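Local coordinates for C2 toxin component I (Clostridium botulinum, PDB 2J3X), which transfers ADP-ribose, probably to actin of host cells, as the enzymatic component of the binary C2 toxin, at residues A[9-14]-A[99-104]; A[106-111]-A[141-146]; A[113-118]-A[160-165]; A[124-129]-A[198-203]; A[154-159]-A[206-211]. The protein carries 2 engineered substitutions. All blocks are in the same frame, centred on the assembly; numbering follows the deposited sequence.

Contact 1. Residues A[9-14]-A[99-104]; sequences DFINKP and IGYVNF. With SO4 (sulfate ion), chain P.
I11 and Y101 meet tip to tip, the CD1 methyl of I11 lying 3.7 Å from Y101 OH and the CG2 branch of I11 touching the same oxygen. That CD1 also packs on the CG2 of I99, at 4.1 Å. In I11, chi1 of -63° sets CG1 anti to the carbonyl carbon, and chi2 of 165° then carries CD1 out to both residues. D9 crosses I99, its OD2 standing 3.6 Å from I99 CD1.

Between the backbones sits one water, which accepts from F10 N at 2.7 Å and donates to I99 O at 2.7 Å. The second shell fixes the loop. D9 OD1 takes the N-H of I11 at 3.0 Å, closing an Asx turn, and the chain then runs through a type II turn, F10 to K13, into helix 15-30. Y101 OH is anchored by D153 OD1, while I99 is also backbone-bonded to I8, just ahead of the loop.

Residues 9-14 themselves thus meet strand 98-102 through a small apolar patch and one bridging water, which relays the polar link between main chains; no direct hydrogen bond joins the two segments.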
# COMPACT_ATOMS: atom_id res chain seq x y z
N ASP A 9 -1.94 -17.72 21.98
CA ASP A 9 -1.34 -16.52 22.61
C ASP A 9 -0.20 -17.01 23.48
O ASP A 9 -0.43 -17.53 24.58
CB ASP A 9 -2.39 -15.75 23.42
CG ASP A 9 -1.84 -14.47 24.03
OD1 ASP A 9 -0.61 -14.27 24.06
OD2 ASP A 9 -2.65 -13.65 24.52
N PHE A 10 1.01 -16.85 22.96
CA PHE A 10 2.24 -17.27 23.65
C PHE A 10 2.90 -16.11 24.38
O PHE A 10 3.99 -16.27 24.92
CB PHE A 10 3.19 -17.97 22.68
CG PHE A 10 2.75 -19.35 22.36
CD1 PHE A 10 2.91 -20.37 23.31
CD2 PHE A 10 2.13 -19.65 21.13
CE1 PHE A 10 2.44 -21.67 23.07
CE2 PHE A 10 1.66 -21.00 20.90
CZ PHE A 10 1.84 -21.96 21.86
N ILE A 11 2.23 -14.96 24.47
CA ILE A 11 2.88 -13.84 25.15
C ILE A 11 2.96 -14.14 26.64
O ILE A 11 1.95 -14.52 27.24
CB ILE A 11 2.15 -12.50 24.91
CG1 ILE A 11 2.22 -12.18 23.39
CG2 ILE A 11 2.78 -11.38 25.79
CD1 ILE A 11 1.21 -11.05 22.97
N ASN A 12 4.17 -14.03 27.18
CA ASN A 12 4.40 -14.30 28.60
C ASN A 12 4.36 -15.78 28.97
O ASN A 12 4.33 -16.10 30.13
CB ASN A 12 3.47 -13.46 29.53
CG ASN A 12 4.11 -13.21 30.91
OD1 ASN A 12 5.33 -12.93 30.99
ND2 ASN A 12 3.34 -13.31 32.00
N LYS A 13 4.42 -16.67 27.97
CA LYS A 13 4.57 -18.12 28.21
C LYS A 13 6.00 -18.53 27.94
O LYS A 13 6.72 -17.84 27.21
CB LYS A 13 3.62 -18.93 27.32
CG LYS A 13 2.14 -18.65 27.63
CD LYS A 13 1.31 -19.61 26.78
CE LYS A 13 -0.22 -19.58 27.03
NZ LYS A 13 -1.07 -20.21 25.87
N PRO A 14 6.42 -19.70 28.47
CA PRO A 14 7.79 -20.10 28.19
C PRO A 14 8.10 -20.21 26.68
O PRO A 14 7.31 -20.77 25.91
CB PRO A 14 7.88 -21.48 28.85
CG PRO A 14 6.89 -21.37 30.04
CD PRO A 14 5.72 -20.63 29.38
N ILE A 99 -2.99 -14.07 18.65
CA ILE A 99 -2.60 -12.74 19.12
C ILE A 99 -1.07 -12.66 19.01
O ILE A 99 -0.36 -13.59 19.41
CB ILE A 99 -3.02 -12.57 20.57
CG1 ILE A 99 -4.58 -12.58 20.64
CG2 ILE A 99 -2.46 -11.26 21.18
CD1 ILE A 99 -5.07 -12.76 22.02
N GLY A 100 -0.55 -11.53 18.55
CA GLY A 100 0.90 -11.40 18.52
C GLY A 100 1.26 -10.03 17.92
O GLY A 100 0.44 -9.13 17.91
N TYR A 101 2.50 -9.89 17.49
CA TYR A 101 3.06 -8.58 17.17
C TYR A 101 3.35 -8.55 15.68
O TYR A 101 4.13 -9.40 15.18
CB TYR A 101 4.35 -8.38 17.91
CG TYR A 101 4.23 -8.45 19.40
CD1 TYR A 101 3.37 -7.56 20.08
CD2 TYR A 101 4.96 -9.41 20.14
CE1 TYR A 101 3.29 -7.60 21.50
CE2 TYR A 101 4.84 -9.46 21.57
CZ TYR A 101 4.02 -8.57 22.22
OH TYR A 101 3.89 -8.58 23.61
N VAL A 102 2.76 -7.60 14.97
CA VAL A 102 3.04 -7.55 13.53
C VAL A 102 4.30 -6.75 13.20
O VAL A 102 4.68 -5.83 13.91
CB VAL A 102 1.82 -7.03 12.70
CG1 VAL A 102 0.74 -8.11 12.60
CG2 VAL A 102 1.18 -5.78 13.33
N ASN A 103 4.97 -7.11 12.11
CA ASN A 103 6.25 -6.46 11.79
C ASN A 103 6.06 -5.10 11.09
O ASN A 103 6.21 -5.01 9.86
CB ASN A 103 7.15 -7.41 11.02
CG ASN A 103 6.55 -7.94 9.71
OD1 ASN A 103 5.32 -8.13 9.53
ND2 ASN A 103 7.45 -8.27 8.80
N PHE A 104 5.65 -4.07 11.86
CA PHE A 104 5.64 -2.66 11.35
C PHE A 104 6.66 -1.87 12.13
O PHE A 104 6.61 -1.87 13.38
CB PHE A 104 4.30 -1.94 11.50
CG PHE A 104 3.32 -2.28 10.46
CD1 PHE A 104 2.54 -3.46 10.57
CD2 PHE A 104 3.08 -1.40 9.41
CE1 PHE A 104 1.60 -3.77 9.59
CE2 PHE A 104 2.19 -1.73 8.41
CZ PHE A 104 1.44 -2.90 8.50
S SO4 P . 11.45 -8.70 6.58
O1 SO4 P . 11.66 -10.09 6.99
O2 SO4 P . 10.91 -8.59 5.22
O3 SO4 P . 10.50 -8.04 7.49
O4 SO4 P . 12.77 -8.05 6.54
O HOH W 1 1.08 -15.47 20.61

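Contact 2. Residues A[106-111]-A[141-146]; sequences PKELGI and YTKFSF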
# COMPACT_ATOMS: atom_id res chain seq x y z
N PRO A 106 8.39 2.16 12.83
CA PRO A 106 7.84 3.52 12.73
C PRO A 106 7.77 4.04 11.29
O PRO A 106 6.74 4.61 10.93
CB PRO A 106 8.80 4.37 13.57
CG PRO A 106 9.35 3.36 14.62
CD PRO A 106 9.45 2.04 13.86
N LYS A 107 8.80 3.81 10.47
CA LYS A 107 8.75 4.35 9.08
C LYS A 107 7.55 3.80 8.33
O LYS A 107 6.94 4.53 7.54
CB LYS A 107 10.03 4.01 8.26
CG LYS A 107 11.18 4.90 8.56
CD LYS A 107 12.46 4.28 8.00
CE LYS A 107 13.65 5.20 8.34
NZ LYS A 107 14.93 4.91 7.57
N GLU A 108 7.22 2.52 8.55
CA GLU A 108 6.06 1.89 7.91
C GLU A 108 4.69 2.35 8.42
O GLU A 108 3.65 1.96 7.86
CB GLU A 108 6.16 0.36 8.05
CG GLU A 108 7.40 -0.20 7.39
CD GLU A 108 7.42 -1.71 7.52
OE1 GLU A 108 7.67 -2.20 8.63
OE2 GLU A 108 7.13 -2.41 6.52
N LEU A 109 4.69 3.12 9.52
CA LEU A 109 3.50 3.81 10.01
C LEU A 109 3.58 5.28 9.63
O LEU A 109 2.89 6.09 10.20
CB LEU A 109 3.41 3.65 11.56
CG LEU A 109 3.29 2.20 12.01
CD1 LEU A 109 3.45 2.13 13.53
CD2 LEU A 109 1.95 1.55 11.59
N GLY A 110 4.47 5.62 8.69
CA GLY A 110 4.64 7.03 8.30
C GLY A 110 5.23 7.97 9.35
O GLY A 110 5.00 9.18 9.30
N ILE A 111 6.00 7.41 10.28
CA ILE A 111 6.59 8.19 11.38
C ILE A 111 8.05 8.37 11.11
O ILE A 111 8.85 7.40 11.10
CB ILE A 111 6.39 7.50 12.76
CG1 ILE A 111 4.90 7.41 13.08
CG2 ILE A 111 7.28 8.20 13.87
CD1 ILE A 111 4.69 6.51 14.38
N TYR A 141 -2.53 1.44 7.27
CA TYR A 141 -1.16 1.26 6.74
C TYR A 141 -0.99 -0.13 6.16
O TYR A 141 -1.00 -1.12 6.89
CB TYR A 141 -0.16 1.43 7.87
CG TYR A 141 -0.22 2.81 8.49
CD1 TYR A 141 0.42 3.90 7.88
CD2 TYR A 141 -0.91 3.01 9.71
CE1 TYR A 141 0.36 5.18 8.48
CE2 TYR A 141 -0.97 4.26 10.31
CZ TYR A 141 -0.31 5.34 9.69
OH TYR A 141 -0.37 6.59 10.29
N THR A 142 -0.82 -0.23 4.85
CA THR A 142 -0.76 -1.53 4.22
C THR A 142 0.63 -2.16 4.26
O THR A 142 1.66 -1.50 3.93
CB THR A 142 -1.21 -1.38 2.73
OG1 THR A 142 -2.46 -0.67 2.73
CG2 THR A 142 -1.33 -2.75 2.00
N LYS A 143 0.68 -3.45 4.60
CA LYS A 143 1.88 -4.24 4.48
C LYS A 143 1.82 -4.94 3.11
O LYS A 143 1.08 -5.88 2.91
CB LYS A 143 1.94 -5.28 5.62
CG LYS A 143 3.31 -6.03 5.63
CD LYS A 143 4.40 -5.23 6.36
CE LYS A 143 5.71 -6.02 6.41
NZ LYS A 143 6.67 -5.10 7.10
N PHE A 144 2.57 -4.41 2.14
CA PHE A 144 2.50 -4.97 0.79
C PHE A 144 3.02 -6.39 0.69
O PHE A 144 2.47 -7.19 -0.08
CB PHE A 144 3.26 -4.04 -0.18
CG PHE A 144 2.75 -2.65 -0.17
CD1 PHE A 144 1.44 -2.33 -0.63
CD2 PHE A 144 3.57 -1.62 0.30
CE1 PHE A 144 0.99 -0.97 -0.64
CE2 PHE A 144 3.14 -0.28 0.31
CZ PHE A 144 1.85 0.04 -0.14
N SER A 145 4.01 -6.74 1.50
CA SER A 145 4.62 -8.06 1.46
C SER A 145 3.79 -8.97 2.37
O SER A 145 2.78 -8.54 2.91
CB SER A 145 6.07 -8.04 1.98
OG SER A 145 6.08 -7.61 3.36
N PHE A 146 4.21 -10.23 2.48
CA PHE A 146 3.66 -11.10 3.53
C PHE A 146 3.89 -10.39 4.85
O PHE A 146 4.89 -9.66 5.01
CB PHE A 146 4.45 -12.40 3.54
CG PHE A 146 4.41 -13.10 2.23
CD1 PHE A 146 3.21 -13.72 1.78
CD2 PHE A 146 5.53 -13.07 1.40
CE1 PHE A 146 3.16 -14.39 0.52
CE2 PHE A 146 5.50 -13.74 0.14
CZ PHE A 146 4.33 -14.39 -0.29
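K143 turns its side chain toward E108 by a bend: CG is anti to the backbone N (chi1 -173°), but chi2 of 83° swings CD aside, and the straight remainder carries NZ to the carboxylate. The chain of E108 comes to meet it extended beyond CG, and the two cross obliquely. This contact fastens the loop after strand 98-102 to strand 141-143, an outermost strand of the mixed sheet in the N-terminal ADP-ribosyltransferase-like domain.

K143 NZ donates to E108 OE2 at 2.8 Å on the syn side, forming a salt bridge in which the lysine is buried and the glutamate partly exposed. Both ends have second partners: NZ also bonds to N103 O, and E108 OE1 accepts from T105 N, which restrains the carboxylate's rotation. The shared lysine thus ties the loop to the strand at two places.

Alongside, L109 lies on the Y141 ring. Its CA sits over one face, 3.9 Å from the centroid and 19° off the normal, a CH-pi contact, while its CD2 touches ring atom CD2 of Y141 at 3.7 Å; the two side chains cross at about a right angle. L109 O comes to 3.2 Å from Y141 CE1.

The neighbouring backbone carbonyls face the second ADP-ribosyltransferase range of the chain, R402 binding E108 O through NH1 and T142 O through NH2. Within the loop, P106 O is gripped from opposite faces of its plane by L109 N at 2.9 Å and I111 N at 3.0 Å.

Contact 3. Residues A[113-118]-A[160-165]; sequences FSIRDV and VPVIVK. With SO4 (sulfate ion), chain O.
I115 and R116 make a mainly apolar contact with P161, joining the loop between strand 98-102 and helix 126-136 to the residues that lead into strand 162-168. I115 crosses the proline at about a right angle: its CG2 rests 3.7 Å from P161 CB, its CB lies equally near P161 CG, and its CG1 reaches V162 CG1 more loosely.

R116 runs extended from CG to NE, and one face of its guanidinium lies against P161, whose CA stands 3.9 Å above the plane, over its centre; P161 CB is 3.8 Å from R116 NE. The charged group finds polar partners outside the pair: NE donates to D207 O on strand 206-216 and NH1 to E158 O, just before residues 160-165, and the cation also meets the ring of Y208.

A sulfate, probably from the crystallisation liquor, is bound by two successive backbone donors, I115 N to its O2 at 2.7 Å and R116 N to its O3 at 2.6 Å. The same O2 lies 3.7 Å from P161 CG. S114 OG donates to D117 OD1 at 2.7 Å within the loop.

Proline and isoleucine thus supply the apolar part of the junction, R116 adds a guanidinium face to it while donating to two carbonyls, and two consecutive backbone N-H groups can bind an anion here, as the sulfate does in the crystal.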
# COMPACT_ATOMS: atom_id res chain seq x y z
N PHE A 113 9.76 10.94 12.74
CA PHE A 113 10.30 11.71 13.88
C PHE A 113 10.67 10.72 14.96
O PHE A 113 10.24 9.57 14.94
CB PHE A 113 9.30 12.73 14.44
CG PHE A 113 7.94 12.16 14.73
CD1 PHE A 113 7.64 11.58 15.95
CD2 PHE A 113 6.96 12.20 13.75
CE1 PHE A 113 6.35 11.05 16.17
CE2 PHE A 113 5.69 11.68 13.97
CZ PHE A 113 5.38 11.13 15.18
N SER A 114 11.45 11.18 15.94
CA SER A 114 11.99 10.26 16.94
C SER A 114 10.97 10.03 18.06
O SER A 114 10.09 10.88 18.32
CB SER A 114 13.27 10.83 17.57
OG SER A 114 13.02 12.17 17.99
N ILE A 115 11.09 8.86 18.68
CA ILE A 115 10.11 8.44 19.65
C ILE A 115 10.67 8.47 21.08
O ILE A 115 10.01 9.01 21.99
CB ILE A 115 9.64 6.99 19.28
CG1 ILE A 115 8.86 6.97 17.95
CG2 ILE A 115 8.87 6.39 20.45
CD1 ILE A 115 7.73 7.86 17.95
N ARG A 116 11.86 7.93 21.27
CA ARG A 116 12.51 7.97 22.60
C ARG A 116 13.32 9.26 22.67
O ARG A 116 14.50 9.25 22.32
CB ARG A 116 13.40 6.78 22.76
CG ARG A 116 12.60 5.43 22.87
CD ARG A 116 13.57 4.28 22.82
NE ARG A 116 12.91 2.99 23.09
CZ ARG A 116 13.34 1.83 22.62
NH1 ARG A 116 14.41 1.79 21.80
NH2 ARG A 116 12.69 0.70 22.92
N ASP A 117 12.71 10.32 23.17
CA ASP A 117 13.33 11.68 23.07
C ASP A 117 14.01 12.15 24.34
O ASP A 117 14.66 13.22 24.35
CB ASP A 117 12.31 12.78 22.82
CG ASP A 117 11.74 12.76 21.44
OD1 ASP A 117 12.21 11.99 20.60
OD2 ASP A 117 10.83 13.61 21.19
N VAL A 118 13.87 11.41 25.43
CA VAL A 118 14.27 11.99 26.70
C VAL A 118 15.05 10.98 27.54
O VAL A 118 15.00 9.79 27.26
CB VAL A 118 13.08 12.65 27.47
CG1 VAL A 118 12.40 13.71 26.63
CG2 VAL A 118 12.09 11.59 27.92
N VAL A 160 13.66 -0.88 18.19
CA VAL A 160 12.51 -0.32 17.44
C VAL A 160 11.52 0.12 18.53
O VAL A 160 11.10 -0.71 19.32
CB VAL A 160 11.89 -1.37 16.51
CG1 VAL A 160 10.59 -0.83 15.85
CG2 VAL A 160 12.93 -1.82 15.40
N PRO A 161 11.25 1.44 18.65
CA PRO A 161 10.55 1.99 19.80
C PRO A 161 9.02 1.88 19.75
O PRO A 161 8.37 2.42 20.62
CB PRO A 161 10.99 3.45 19.82
CG PRO A 161 11.16 3.76 18.34
CD PRO A 161 11.82 2.53 17.78
N VAL A 162 8.48 1.22 18.73
CA VAL A 162 7.03 0.91 18.70
C VAL A 162 6.82 -0.59 18.60
O VAL A 162 7.64 -1.33 18.01
CB VAL A 162 6.29 1.63 17.53
CG1 VAL A 162 6.60 3.14 17.62
CG2 VAL A 162 6.67 1.00 16.19
N ILE A 163 5.69 -1.04 19.15
CA ILE A 163 5.30 -2.47 19.10
C ILE A 163 3.86 -2.41 18.62
O ILE A 163 3.08 -1.66 19.15
CB ILE A 163 5.38 -3.14 20.50
CG1 ILE A 163 6.83 -3.25 21.00
CG2 ILE A 163 4.83 -4.57 20.45
CD1 ILE A 163 6.86 -3.46 22.49
N VAL A 164 3.51 -3.19 17.58
CA VAL A 164 2.17 -3.24 17.11
C VAL A 164 1.56 -4.60 17.37
O VAL A 164 2.03 -5.57 16.82
CB VAL A 164 2.14 -2.93 15.57
CG1 VAL A 164 0.70 -2.88 15.03
CG2 VAL A 164 2.86 -1.57 15.31
N LYS A 165 0.56 -4.64 18.24
CA LYS A 165 -0.08 -5.92 18.68
C LYS A 165 -1.45 -6.00 17.99
O LYS A 165 -2.15 -4.98 17.88
CB LYS A 165 -0.28 -5.88 20.20
CG LYS A 165 -0.78 -7.17 20.80
CD LYS A 165 -0.83 -7.06 22.34
CE LYS A 165 -1.33 -8.31 22.94
NZ LYS A 165 -1.29 -8.05 24.45
S SO4 O . 14.02 6.93 18.24
O1 SO4 O . 14.60 5.64 17.97
O2 SO4 O . 12.74 7.01 17.52
O3 SO4 O . 13.79 7.17 19.65
O4 SO4 O . 14.90 8.05 17.77

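Contact 4. Residues A[124-129]-A[198-203]; sequences ISDETL and AIITTI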
# COMPACT_ATOMS: atom_id res chain seq x y z
N ILE A 124 10.11 8.01 26.71
CA ILE A 124 9.18 8.59 25.76
C ILE A 124 8.30 9.59 26.47
O ILE A 124 7.72 9.27 27.52
CB ILE A 124 8.31 7.48 25.12
CG1 ILE A 124 9.23 6.48 24.41
CG2 ILE A 124 7.29 8.04 24.12
CD1 ILE A 124 8.53 5.10 24.00
N SER A 125 8.23 10.81 25.94
CA SER A 125 7.45 11.87 26.53
C SER A 125 5.96 11.63 26.20
O SER A 125 5.62 11.13 25.14
CB SER A 125 7.87 13.22 25.93
OG SER A 125 7.06 14.27 26.44
N ASP A 126 5.08 12.03 27.10
CA ASP A 126 3.63 12.02 26.82
C ASP A 126 3.30 12.90 25.62
O ASP A 126 2.38 12.62 24.88
CB ASP A 126 2.83 12.52 28.02
CG ASP A 126 2.72 11.49 29.09
OD1 ASP A 126 3.11 10.32 28.83
OD2 ASP A 126 2.27 11.85 30.22
N GLU A 127 4.02 14.00 25.47
CA GLU A 127 3.87 14.81 24.28
C GLU A 127 4.04 14.04 22.96
O GLU A 127 3.26 14.24 21.97
CB GLU A 127 4.86 15.98 24.34
CG GLU A 127 4.70 16.91 23.15
CD GLU A 127 5.51 18.23 23.29
OE1 GLU A 127 6.40 18.26 24.11
OE2 GLU A 127 5.23 19.23 22.56
N THR A 128 5.07 13.20 22.92
CA THR A 128 5.39 12.40 21.74
C THR A 128 4.33 11.30 21.57
O THR A 128 3.88 11.02 20.46
CB THR A 128 6.77 11.75 21.92
OG1 THR A 128 7.73 12.77 22.23
CG2 THR A 128 7.23 10.98 20.66
N LEU A 129 3.94 10.69 22.68
CA LEU A 129 2.84 9.72 22.60
C LEU A 129 1.61 10.37 21.97
O LEU A 129 0.96 9.79 21.10
CB LEU A 129 2.47 9.26 24.00
CG LEU A 129 1.24 8.33 24.04
CD1 LEU A 129 1.40 7.02 23.26
CD2 LEU A 129 0.92 8.02 25.51
N ALA A 198 -2.88 3.68 21.56
CA ALA A 198 -1.45 3.66 21.78
C ALA A 198 -1.18 4.08 23.21
O ALA A 198 -1.79 5.06 23.69
CB ALA A 198 -0.77 4.63 20.83
N ILE A 199 -0.28 3.38 23.85
CA ILE A 199 0.16 3.73 25.23
C ILE A 199 1.66 3.62 25.29
O ILE A 199 2.26 2.97 24.44
CB ILE A 199 -0.48 2.83 26.32
CG1 ILE A 199 -0.03 1.37 26.15
CG2 ILE A 199 -1.99 3.04 26.33
CD1 ILE A 199 -0.42 0.44 27.39
N ILE A 200 2.25 4.24 26.31
CA ILE A 200 3.65 3.98 26.61
C ILE A 200 3.70 2.78 27.55
O ILE A 200 2.89 2.68 28.49
CB ILE A 200 4.38 5.20 27.24
CG1 ILE A 200 4.51 6.31 26.19
CG2 ILE A 200 5.80 4.80 27.70
CD1 ILE A 200 4.62 7.75 26.81
N THR A 201 4.58 1.86 27.23
CA THR A 201 4.83 0.67 28.06
C THR A 201 6.33 0.41 28.27
O THR A 201 7.16 0.79 27.45
CB THR A 201 4.16 -0.61 27.50
OG1 THR A 201 4.12 -1.59 28.55
CG2 THR A 201 4.97 -1.19 26.31
N THR A 202 6.67 -0.24 29.38
CA THR A 202 8.05 -0.62 29.70
C THR A 202 8.13 -2.15 29.73
O THR A 202 7.32 -2.82 30.39
CB THR A 202 8.47 -0.01 31.07
OG1 THR A 202 8.22 1.40 31.06
CG2 THR A 202 9.91 -0.28 31.40
N ILE A 203 9.05 -2.70 28.97
CA ILE A 203 9.21 -4.12 28.89
C ILE A 203 10.68 -4.42 29.07
O ILE A 203 11.50 -3.87 28.34
CB ILE A 203 8.77 -4.69 27.50
CG1 ILE A 203 7.27 -4.48 27.27
CG2 ILE A 203 9.16 -6.17 27.39
CD1 ILE A 203 6.78 -4.76 25.80
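I200 is the knob of this contact, pushing its CD1 methyl into a hollow formed by the residues that open helix 126-136. The rim of that hollow is mixed: I124 O approaches CD1 of I200 to 3.5 Å and D126 OD1 to 3.6 Å, while I124 CG2 and L129 CB each lie 3.8 Å from the same methyl. CG1 of I200 is anti to its carbonyl carbon (chi1 -68°), which carries the branch toward the helix start.

I124 and I200 slide past each other in opposite directions, so the CG2 of I124 lies against both CG1 and CD1 of I200. The two methyls of L129 divide between neighbours on the strand: its CD2 backs I200 CD1 at 3.9 Å, and its CD1 settles over A198, 4.0 Å from CB and 3.8 Å from the carbonyl O. The small alanine forms the shallow floor on which this second branch lies. No hydrogen bond links the two segments.

S125 is the N-cap, and the I200 methyl lies at this loop-to-helix junction. R133, one turn on from L129, bonds to A198 O, extending the attachment along the helix. L129 also touches I209, so the start of helix 126-136 rests on the adjacent strands 191-203 and 206-216.

Contact 5. Residues A[154-159]-A[206-211]; sequences NSINES and KDYILI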
# COMPACT_ATOMS: atom_id res chain seq x y z
N ASN A 154 10.11 -12.35 22.51
CA ASN A 154 11.39 -12.55 21.82
C ASN A 154 11.38 -11.92 20.43
O ASN A 154 12.45 -11.66 19.85
CB ASN A 154 11.77 -14.03 21.73
CG ASN A 154 12.24 -14.58 23.05
OD1 ASN A 154 12.45 -13.82 24.01
ND2 ASN A 154 12.37 -15.89 23.15
N SER A 155 10.17 -11.66 19.91
CA SER A 155 10.02 -11.05 18.61
C SER A 155 10.24 -9.56 18.64
O SER A 155 10.45 -8.99 17.58
CB SER A 155 8.65 -11.35 18.01
OG SER A 155 8.59 -12.72 17.64
N ILE A 156 10.22 -8.93 19.82
CA ILE A 156 10.39 -7.48 19.91
C ILE A 156 11.86 -7.11 19.70
O ILE A 156 12.72 -7.61 20.43
CB ILE A 156 9.88 -6.97 21.25
CG1 ILE A 156 8.38 -7.26 21.38
CG2 ILE A 156 10.19 -5.45 21.42
CD1 ILE A 156 7.88 -7.06 22.80
N ASN A 157 12.14 -6.28 18.69
CA ASN A 157 13.46 -5.69 18.49
C ASN A 157 13.58 -4.49 19.42
O ASN A 157 12.88 -3.50 19.24
CB ASN A 157 13.56 -5.23 17.03
CG ASN A 157 14.93 -4.66 16.68
OD1 ASN A 157 15.69 -4.21 17.55
ND2 ASN A 157 15.26 -4.70 15.38
N GLU A 158 14.46 -4.57 20.43
CA GLU A 158 14.56 -3.53 21.46
C GLU A 158 14.93 -2.17 20.85
O GLU A 158 14.63 -1.12 21.42
CB GLU A 158 15.58 -3.90 22.54
CG GLU A 158 17.06 -3.87 22.11
CD GLU A 158 18.03 -4.24 23.23
OE1 GLU A 158 17.58 -4.77 24.26
OE2 GLU A 158 19.26 -4.02 23.08
N SER A 159 15.57 -2.21 19.68
CA SER A 159 15.98 -0.96 19.06
C SER A 159 14.82 -0.22 18.36
O SER A 159 15.01 0.94 17.94
CB SER A 159 17.13 -1.18 18.08
OG SER A 159 16.64 -1.77 16.85
N LYS A 206 12.93 -1.45 29.10
CA LYS A 206 12.98 -0.53 27.94
C LYS A 206 11.59 0.05 27.65
O LYS A 206 10.61 -0.63 27.85
CB LYS A 206 13.55 -1.28 26.73
CG LYS A 206 14.98 -1.81 27.00
CD LYS A 206 15.83 -1.74 25.73
CE LYS A 206 17.32 -1.87 26.04
NZ LYS A 206 17.60 -3.23 26.64
N ASP A 207 11.50 1.30 27.16
CA ASP A 207 10.21 1.94 26.83
C ASP A 207 9.81 1.92 25.36
O ASP A 207 10.67 2.06 24.46
CB ASP A 207 10.18 3.37 27.29
CG ASP A 207 10.20 3.46 28.81
OD1 ASP A 207 10.70 2.52 29.46
OD2 ASP A 207 9.73 4.44 29.35
N TYR A 208 8.50 1.73 25.14
CA TYR A 208 7.94 1.54 23.79
C TYR A 208 6.60 2.21 23.73
O TYR A 208 5.86 2.30 24.73
CB TYR A 208 7.71 0.04 23.49
CG TYR A 208 8.92 -0.80 23.57
CD1 TYR A 208 9.33 -1.37 24.79
CD2 TYR A 208 9.66 -1.11 22.40
CE1 TYR A 208 10.49 -2.21 24.83
CE2 TYR A 208 10.79 -1.95 22.45
CZ TYR A 208 11.20 -2.47 23.66
OH TYR A 208 12.31 -3.31 23.73
N ILE A 209 6.22 2.66 22.54
CA ILE A 209 4.81 2.92 22.32
C ILE A 209 4.18 1.58 21.86
O ILE A 209 4.58 1.01 20.83
CB ILE A 209 4.57 4.01 21.27
CG1 ILE A 209 5.03 5.38 21.84
CG2 ILE A 209 3.03 4.12 20.92
CD1 ILE A 209 4.90 6.56 20.83
N LEU A 210 3.21 1.08 22.65
CA LEU A 210 2.50 -0.17 22.33
C LEU A 210 1.22 0.26 21.66
O LEU A 210 0.38 0.97 22.23
CB LEU A 210 2.20 -0.94 23.62
CG LEU A 210 1.35 -2.21 23.46
CD1 LEU A 210 2.10 -3.29 22.60
CD2 LEU A 210 1.03 -2.72 24.91
N ILE A 211 1.07 -0.20 20.42
CA ILE A 211 -0.07 0.15 19.59
C ILE A 211 -0.92 -1.08 19.45
O ILE A 211 -0.42 -2.15 19.07
CB ILE A 211 0.40 0.61 18.19
CG1 ILE A 211 1.28 1.86 18.30
CG2 ILE A 211 -0.84 0.76 17.22
CD1 ILE A 211 2.16 2.08 17.07
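E158 and K206 bring the two backbones closest, their CA atoms 7.3 Å apart. Residues 206-211 form an extended strand, whereas 154-159 leave a 3-10 turn, straighten through I156 and N157, and turn again at E158 and S159. That last bend is an Asx turn: N157 OD1 accepts from S159 N at 2.9 Å and from S159 OG at 2.7 Å, both donors coming from the same face of its carbonyl plane. Two bonds on one oxygen hold the N157 amide to the bend.

Y208 carries the apolar side of the contact. Its CE2 lies 3.7 Å from I156 CG2, a methyl that also touches the ring's hydroxyl oxygen, and N157 O stands at the ring edge near its plane. The hydroxyl end abuts the turn, with Y208 OH 3.2 Å from E158 CA.

At the outer end, K206 NZ donates to E158 OE1 at 2.8 Å in a salt bridge, meeting the oxygen from above the carboxylate plane, 57° out of it. The bend of K206 at chi4 (63°) turns NZ to that oxygen. E158 was modelled in two conformers, so this surface bridge is tentative.

I156 goes on to touch I163 and I203, so the loop packs across strands 162-168, 206-216 and 191-203, while I209 and I211 point to the opposite face of the sheet, where helix 126-136 lies.

From the N terminus, contact 1 closes first, returning the chain from strand 98-102 to the segment before helix 15-30, around a mostly helical excursion. The other four all lie after contact 1; among them only contacts 2 and 5 do not cross. Contact 2 opens at 106-111; contacts 3 and 4 open within its loop and close beyond it, so both cross it. They also cross each other, and contact 5 crosses both while lying after contact 2; none nests. All five reach the same mixed sheet, in which strand 98-102 of contact 1 neighbours 162-168 of contact 3, 162-168 neighbours 206-216 of contact 5, and paired strands 191-203 and 206-216 join contacts 4 and 5.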